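Local coordinates for flavodoxin (Bacteroides uniformis, PDB 4J8P), which binds flavin mononucleotide in a flavodoxin-like fold and, as in other flavodoxins, probably serves in electron transfer, at residues L9-S14 / Y35-A40; P68-K73 / P95-T100. All coordinates share one frame; numbering follows the deposited sequence.

Interaction 1: L9-S14 / Y35-A40; sequences LVAYFS and YEIQPA. With FMN (flavin mononucleotide), chain B; SO4 (sulfate ion), chain K.
Tyr12 and Glu36 pair side by side on one face of two parallel strands, the edge strand 33-36 and its neighbour 7-12, which helix 18-30 joins into a beta-alpha-beta unit of the flavodoxin sheet. Three backbone hydrogen bonds tie the strands: Tyr35 N to Val10 O, Tyr12 N to Tyr35 O, and, straightest (167° at the hydrogen), Ile37 N to Tyr12 O at 2.7 Å. The Tyr12 ring, its CG set between the backbone N and the carbonyl carbon (chi1 74°), leans over the neighbouring strand, with Glu36 CA 4.2 Å from its centroid in an off-centre CH-pi contact. An alanine in place of Tyr12 would probably leave the Glu36 methylenes and the stacked Phe34 ring without their partner. On the other face the packing is close: Leu9 CD1 lies 3.6 Å from Tyr35 CB, and Ala11 CB touches both Tyr35 CD2 and Ile37 CD1. The looser margin is polar: Tyr35 OH donates to a sulfate, probably from the crystallisation liquor; at the far end of the pairing a water accepts from Ser14 N and lies near Glu36 OE2 and Ile37 O. Ser14 OG donates to FMN O2P at 2.7 Å, consistent with a phosphate-binding loop beyond strand 7-12.

Interaction 2: P68-K73 / P95-T100; sequences PALYSK and PRIINT
The start of helix 96-102, one of the helices packed on the central flavodoxin sheet, is covered by the irregular segment 68-73, and Pro68 makes the closest approach. Its ring lies over the first turn of the helix, with Pro68 CD 3.4 Å from Arg96 CB and the two side chains at a slant to one another. Pro68 CB also faces Ile97 CB, at 4.3 Å. One turn further along, Thr100 OG1 donates a hydrogen bond to Pro68 O over 2.9 Å. The hydroxyl comes in well off the carbonyl plane, tilted by 33°, with an angle of 129° at the oxygen. Thr100 holds OG1 anti to its own carbonyl carbon (chi1 -52°), a setting that turns the hydroxyl to the proline carbonyl and puts the methyl close to both Pro68 O and Leu70. Helix 96-102 turns Ile98 to Ile85 and Phe87 of strand 80-88, as in an alternating alpha/beta fold, whereas Ile97 and Thr100 meet the loop that precedes that strand. Leu70 completes the apolar part, its CD2 reaching Ile97 CG1 at 3.7 Å while its CG passes Thr100 CG2 at 3.8 Å, Leu70 and Thr100 running in opposite directions. The guanidinium of Arg96 leads away from Pro68, and its NE is hydrogen-bonded to Glu60 O.

Interactions 1 and 2 follow one another along the chain and touch directly, their centres about 9 Å apart. The segment that leaves the edge strand runs beside 68-73, probably through two backbone hydrogen bonds: Tyr71 N with Gln38 O at 2.7 Å and Ala40 N with Ala69 O at 2.9 Å. Helix 96-102 is the second bridge, since Ile97 CD1 comes within 3.5 Å of Pro39 CA, and Ile97 also packs on Phe13. Their relation to the flavin differs. Interaction 1 reaches the FMN phosphate through Ser14, whereas in interaction 2 the side chain of Ile97 remains about 10 Å from FMN.

Interaction 1: L9-S14 / Y35-A40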
loop_
_atom_site.group_PDB
_atom_site.type_symbol
_atom_site.label_atom_id
_atom_site.label_comp_id
_atom_site.label_asym_id
_atom_site.label_seq_id
_atom_site.Cartn_x
_atom_site.Cartn_y
_atom_site.Cartn_z
ATOM N N LEU A 9 9.096 -8.263 -2.482
ATOM C CA LEU A 9 8.990 -6.842 -2.788
ATOM C C LEU A 9 8.234 -6.168 -1.671
ATOM O O LEU A 9 7.213 -6.708 -1.260
ATOM C CB LEU A 9 8.234 -6.636 -4.128
ATOM C CG LEU A 9 8.064 -5.165 -4.587
ATOM C CD1 LEU A 9 9.435 -4.534 -4.900
ATOM C CD2 LEU A 9 7.163 -5.066 -5.834
ATOM N N VAL A 10 8.709 -4.999 -1.171
ATOM C CA VAL A 10 7.923 -4.223 -0.203
ATOM C C VAL A 10 7.600 -2.935 -0.927
ATOM O O VAL A 10 8.480 -2.074 -1.057
ATOM C CB VAL A 10 8.619 -4.009 1.158
ATOM C CG1 VAL A 10 7.809 -3.087 2.071
ATOM C CG2 VAL A 10 8.880 -5.351 1.831
ATOM N N ALA A 11 6.385 -2.852 -1.484
ATOM C CA ALA A 11 5.902 -1.683 -2.207
ATOM C C ALA A 11 5.069 -0.828 -1.271
ATOM O O ALA A 11 4.346 -1.375 -0.426
ATOM C CB ALA A 11 5.066 -2.124 -3.395
ATOM N N TYR A 12 5.191 0.492 -1.366
ATOM C CA TYR A 12 4.394 1.320 -0.459
ATOM C C TYR A 12 4.082 2.655 -1.072
ATOM O O TYR A 12 4.880 3.172 -1.873
ATOM C CB TYR A 12 5.143 1.551 0.887
ATOM C CG TYR A 12 6.278 2.522 0.739
ATOM C CD1 TYR A 12 7.517 2.104 0.266
ATOM C CD2 TYR A 12 6.100 3.880 0.999
ATOM C CE1 TYR A 12 8.541 3.014 0.029
ATOM C CE2 TYR A 12 7.113 4.798 0.758
ATOM C CZ TYR A 12 8.338 4.355 0.300
ATOM O OH TYR A 12 9.381 5.215 0.106
ATOM N N PHE A 13 2.953 3.230 -0.631
ATOM C CA PHE A 13 2.621 4.618 -0.948
ATOM C C PHE A 13 2.651 5.414 0.374
ATOM O O PHE A 13 2.136 4.937 1.403
ATOM C CB PHE A 13 1.239 4.717 -1.632
ATOM C CG PHE A 13 0.673 6.116 -1.661
ATOM C CD1 PHE A 13 1.251 7.106 -2.453
ATOM C CD2 PHE A 13 -0.455 6.435 -0.912
ATOM C CE1 PHE A 13 0.734 8.411 -2.450
ATOM C CE2 PHE A 13 -0.990 7.733 -0.934
ATOM C CZ PHE A 13 -0.401 8.707 -1.715
ATOM N N SER A 14 3.210 6.650 0.338
ATOM C CA SER A 14 3.232 7.450 1.552
ATOM C C SER A 14 3.194 8.911 1.158
ATOM O O SER A 14 4.019 9.331 0.339
ATOM C CB SER A 14 4.495 7.131 2.358
ATOM O OG SER A 14 4.573 7.857 3.577
ATOM N N TYR A 35 10.440 -0.483 -2.434
ATOM C CA TYR A 35 9.924 0.109 -3.659
ATOM C C TYR A 35 8.837 1.126 -3.355
ATOM O O TYR A 35 7.851 0.770 -2.722
ATOM C CB TYR A 35 9.360 -0.993 -4.584
ATOM C CG TYR A 35 8.710 -0.434 -5.826
ATOM C CD1 TYR A 35 9.477 -0.037 -6.917
ATOM C CD2 TYR A 35 7.335 -0.191 -5.871
ATOM C CE1 TYR A 35 8.899 0.565 -8.028
ATOM C CE2 TYR A 35 6.749 0.423 -6.971
ATOM C CZ TYR A 35 7.530 0.793 -8.052
ATOM O OH TYR A 35 6.962 1.402 -9.138
ATOM N N GLU A 36 8.973 2.353 -3.876
ATOM C CA GLU A 36 7.932 3.344 -3.637
ATOM C C GLU A 36 6.962 3.434 -4.805
ATOM O O GLU A 36 7.377 3.611 -5.951
ATOM C CB GLU A 36 8.578 4.715 -3.378
ATOM C CG GLU A 36 7.553 5.786 -3.016
ATOM C CD GLU A 36 8.127 7.142 -2.656
ATOM O OE1 GLU A 36 9.318 7.410 -2.958
ATOM O OE2 GLU A 36 7.351 7.968 -2.137
ATOM N N ILE A 37 5.652 3.378 -4.495
ATOM C CA ILE A 37 4.564 3.601 -5.423
ATOM C C ILE A 37 4.450 5.080 -5.552
ATOM O O ILE A 37 4.124 5.785 -4.577
ATOM C CB ILE A 37 3.252 2.961 -4.925
ATOM C CG1 ILE A 37 3.417 1.448 -4.745
ATOM C CG2 ILE A 37 2.071 3.323 -5.892
ATOM C CD1 ILE A 37 2.250 0.814 -3.944
ATOM N N GLN A 38 4.799 5.561 -6.742
ATOM C CA GLN A 38 4.944 6.984 -7.038
ATOM C C GLN A 38 3.776 7.564 -7.837
ATOM O O GLN A 38 3.589 7.162 -8.983
ATOM C CB GLN A 38 6.219 7.173 -7.886
ATOM C CG GLN A 38 7.511 6.610 -7.288
ATOM C CD GLN A 38 8.150 7.545 -6.290
ATOM O OE1 GLN A 38 7.794 8.720 -6.152
ATOM N NE2 GLN A 38 9.163 7.051 -5.619
ATOM N N PRO A 39 3.078 8.574 -7.313
ATOM C CA PRO A 39 2.070 9.263 -8.128
ATOM C C PRO A 39 2.721 10.137 -9.213
ATOM O O PRO A 39 3.782 10.736 -8.964
ATOM C CB PRO A 39 1.354 10.197 -7.120
ATOM C CG PRO A 39 2.061 10.034 -5.829
ATOM C CD PRO A 39 3.260 9.194 -5.987
ATOM N N ALA A 40 2.054 10.301 -10.369
ATOM C CA ALA A 40 2.515 11.241 -11.410
ATOM C C ALA A 40 2.491 12.662 -10.828
ATOM O O ALA A 40 3.373 13.471 -11.112
ATOM C CB ALA A 40 1.634 11.152 -12.634
HETATM N N1 FMN B . -6.693 7.909 9.545
HETATM C C2 FMN B . -7.639 7.071 10.079
HETATM O O2 FMN B . -7.517 6.572 11.202
HETATM N N3 FMN B . -8.827 6.827 9.377
HETATM C C4 FMN B . -9.181 7.397 8.165
HETATM O O4 FMN B . -10.227 7.055 7.610
HETATM C C4A FMN B . -8.207 8.357 7.648
HETATM N N5 FMN B . -8.523 9.047 6.570
HETATM C C5A FMN B . -7.590 9.955 6.082
HETATM C C6 FMN B . -7.889 10.647 4.900
HETATM C C7 FMN B . -6.963 11.493 4.302
HETATM C C7M FMN B . -7.281 12.104 2.963
HETATM C C8 FMN B . -5.709 11.686 4.916
HETATM C C8M FMN B . -4.646 12.544 4.278
HETATM C C9 FMN B . -5.422 11.023 6.103
HETATM C C9A FMN B . -6.336 10.149 6.695
HETATM N N10 FMN B . -6.048 9.410 7.883
HETATM C C10 FMN B . -6.960 8.525 8.393
HETATM C "C1'" FMN B . -4.730 9.596 8.535
HETATM C "C2'" FMN B . -3.628 8.747 7.900
HETATM O "O2'" FMN B . -4.043 7.404 7.653
HETATM C "C3'" FMN B . -2.357 8.693 8.750
HETATM O "O3'" FMN B . -2.007 10.014 9.183
HETATM C "C4'" FMN B . -1.200 8.016 8.009
HETATM O "O4'" FMN B . -0.278 7.523 8.981
HETATM C "C5'" FMN B . -0.500 8.990 7.077
HETATM O "O5'" FMN B . 0.492 8.217 6.394
HETATM P P FMN B . 1.542 8.787 5.382
HETATM O O1P FMN B . 0.943 9.432 4.190
HETATM O O2P FMN B . 2.380 7.579 5.045
HETATM O O3P FMN B . 2.424 9.764 6.167
HETATM S S SO4 K . 9.888 3.083 -10.586
HETATM O O1 SO4 K . 10.433 3.381 -11.916
HETATM O O2 SO4 K . 10.986 2.846 -9.629
HETATM O O3 SO4 K . 9.096 4.185 -10.067
HETATM O O4 SO4 K . 8.983 1.931 -10.739
HETATM O O HOH W 1 4.643 7.308 -2.217
#

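Interaction 2: P68-K73 / P95-T100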
loop_
_atom_site.group_PDB
_atom_site.type_symbol
_atom_site.label_atom_id
_atom_site.label_comp_id
_atom_site.label_asym_id
_atom_site.label_seq_id
_atom_site.Cartn_x
_atom_site.Cartn_y
_atom_site.Cartn_z
ATOM N N PRO A 68 -5.495 7.336 -9.833
ATOM C CA PRO A 68 -4.408 8.320 -10.011
ATOM C C PRO A 68 -3.261 7.704 -10.786
ATOM O O PRO A 68 -2.834 6.579 -10.493
ATOM C CB PRO A 68 -3.980 8.638 -8.564
ATOM C CG PRO A 68 -5.253 8.413 -7.773
ATOM C CD PRO A 68 -5.850 7.178 -8.401
ATOM N N ALA A 69 -2.765 8.435 -11.798
ATOM C CA ALA A 69 -1.694 7.883 -12.622
ATOM C C ALA A 69 -0.392 7.720 -11.833
ATOM O O ALA A 69 -0.112 8.496 -10.904
ATOM C CB ALA A 69 -1.459 8.772 -13.829
ATOM N N LEU A 70 0.414 6.714 -12.233
ATOM C CA LEU A 70 1.730 6.495 -11.629
ATOM C C LEU A 70 2.789 7.349 -12.341
ATOM O O LEU A 70 2.677 7.608 -13.557
ATOM C CB LEU A 70 2.144 5.022 -11.741
ATOM C CG LEU A 70 1.193 4.009 -11.128
ATOM C CD1 LEU A 70 1.693 2.579 -11.386
ATOM C CD2 LEU A 70 1.020 4.261 -9.653
ATOM N N TYR A 71 3.895 7.686 -11.650
ATOM C CA TYR A 71 4.968 8.506 -12.217
ATOM C C TYR A 71 5.676 7.798 -13.380
ATOM O O TYR A 71 6.041 8.451 -14.363
ATOM C CB TYR A 71 5.966 8.880 -11.114
ATOM C CG TYR A 71 7.020 9.898 -11.474
ATOM C CD1 TYR A 71 6.693 11.240 -11.651
ATOM C CD2 TYR A 71 8.359 9.531 -11.612
ATOM C CE1 TYR A 71 7.666 12.188 -11.965
ATOM C CE2 TYR A 71 9.338 10.472 -11.936
ATOM C CZ TYR A 71 8.988 11.799 -12.110
ATOM O OH TYR A 71 9.934 12.750 -12.404
ATOM N N SER A 72 5.839 6.461 -13.263
ATOM C CA SER A 72 6.498 5.657 -14.291
ATOM C C SER A 72 5.789 4.341 -14.478
ATOM O O SER A 72 5.091 3.872 -13.564
ATOM C CB SER A 72 7.959 5.400 -13.912
ATOM O OG SER A 72 8.709 6.603 -13.816
ATOM N N LYS A 73 5.976 3.720 -15.671
ATOM C CA LYS A 73 5.361 2.427 -15.874
ATOM C C LYS A 73 6.038 1.453 -14.923
ATOM O O LYS A 73 7.200 1.662 -14.538
ATOM C CB LYS A 73 5.401 1.968 -17.350
ATOM C CG LYS A 73 6.485 0.983 -17.751
ATOM C CD LYS A 73 6.601 0.793 -19.296
ATOM C CE LYS A 73 6.523 2.108 -20.034
ATOM N NZ LYS A 73 7.043 1.978 -21.407
ATOM N N PRO A 95 -5.748 4.270 -0.326
ATOM C CA PRO A 95 -5.763 5.355 -1.342
ATOM C C PRO A 95 -5.896 4.758 -2.750
ATOM O O PRO A 95 -5.389 3.658 -3.029
ATOM C CB PRO A 95 -4.413 6.046 -1.137
ATOM C CG PRO A 95 -4.086 5.773 0.351
ATOM C CD PRO A 95 -4.508 4.299 0.480
ATOM N N ARG A 96 -6.571 5.479 -3.657
ATOM C CA ARG A 96 -6.833 4.921 -5.004
ATOM C C ARG A 96 -5.571 4.596 -5.815
ATOM O O ARG A 96 -5.650 3.754 -6.719
ATOM C CB ARG A 96 -7.717 5.868 -5.827
ATOM C CG ARG A 96 -9.019 6.258 -5.091
ATOM C CD ARG A 96 -9.848 5.045 -4.648
ATOM N NE ARG A 96 -11.162 5.478 -4.151
ATOM C CZ ARG A 96 -12.048 4.680 -3.552
ATOM N NH1 ARG A 96 -11.750 3.396 -3.315
ATOM N NH2 ARG A 96 -13.246 5.146 -3.211
ATOM N N ILE A 97 -4.437 5.228 -5.513
ATOM C CA ILE A 97 -3.203 4.900 -6.245
ATOM C C ILE A 97 -2.834 3.419 -5.998
ATOM O O ILE A 97 -2.145 2.821 -6.806
ATOM C CB ILE A 97 -2.065 5.860 -5.894
ATOM C CG1 ILE A 97 -0.925 5.703 -6.909
ATOM C CG2 ILE A 97 -1.604 5.674 -4.416
ATOM C CD1 ILE A 97 0.166 6.680 -6.721
ATOM N N ILE A 98 -3.302 2.816 -4.878
ATOM C CA ILE A 98 -3.020 1.384 -4.648
ATOM C C ILE A 98 -3.760 0.550 -5.690
ATOM O O ILE A 98 -3.197 -0.429 -6.203
ATOM C CB ILE A 98 -3.426 1.015 -3.213
ATOM C CG1 ILE A 98 -2.539 1.799 -2.199
ATOM C CG2 ILE A 98 -3.353 -0.550 -3.003
ATOM C CD1 ILE A 98 -0.959 1.571 -2.394
ATOM N N ASN A 99 -4.987 0.960 -6.048
ATOM C CA ASN A 99 -5.719 0.284 -7.124
ATOM C C ASN A 99 -4.961 0.474 -8.454
ATOM O O ASN A 99 -4.830 -0.476 -9.230
ATOM C CB ASN A 99 -7.135 0.816 -7.232
ATOM C CG ASN A 99 -7.911 0.610 -5.949
ATOM O OD1 ASN A 99 -7.983 1.517 -5.132
ATOM N ND2 ASN A 99 -8.508 -0.570 -5.788
ATOM N N THR A 100 -4.446 1.700 -8.717
ATOM C CA THR A 100 -3.696 1.874 -9.967
ATOM C C THR A 100 -2.506 0.919 -10.010
ATOM O O THR A 100 -2.271 0.279 -11.037
ATOM C CB THR A 100 -3.195 3.318 -10.086
ATOM O OG1 THR A 100 -4.292 4.198 -9.882
ATOM C CG2 THR A 100 -2.578 3.593 -11.489
#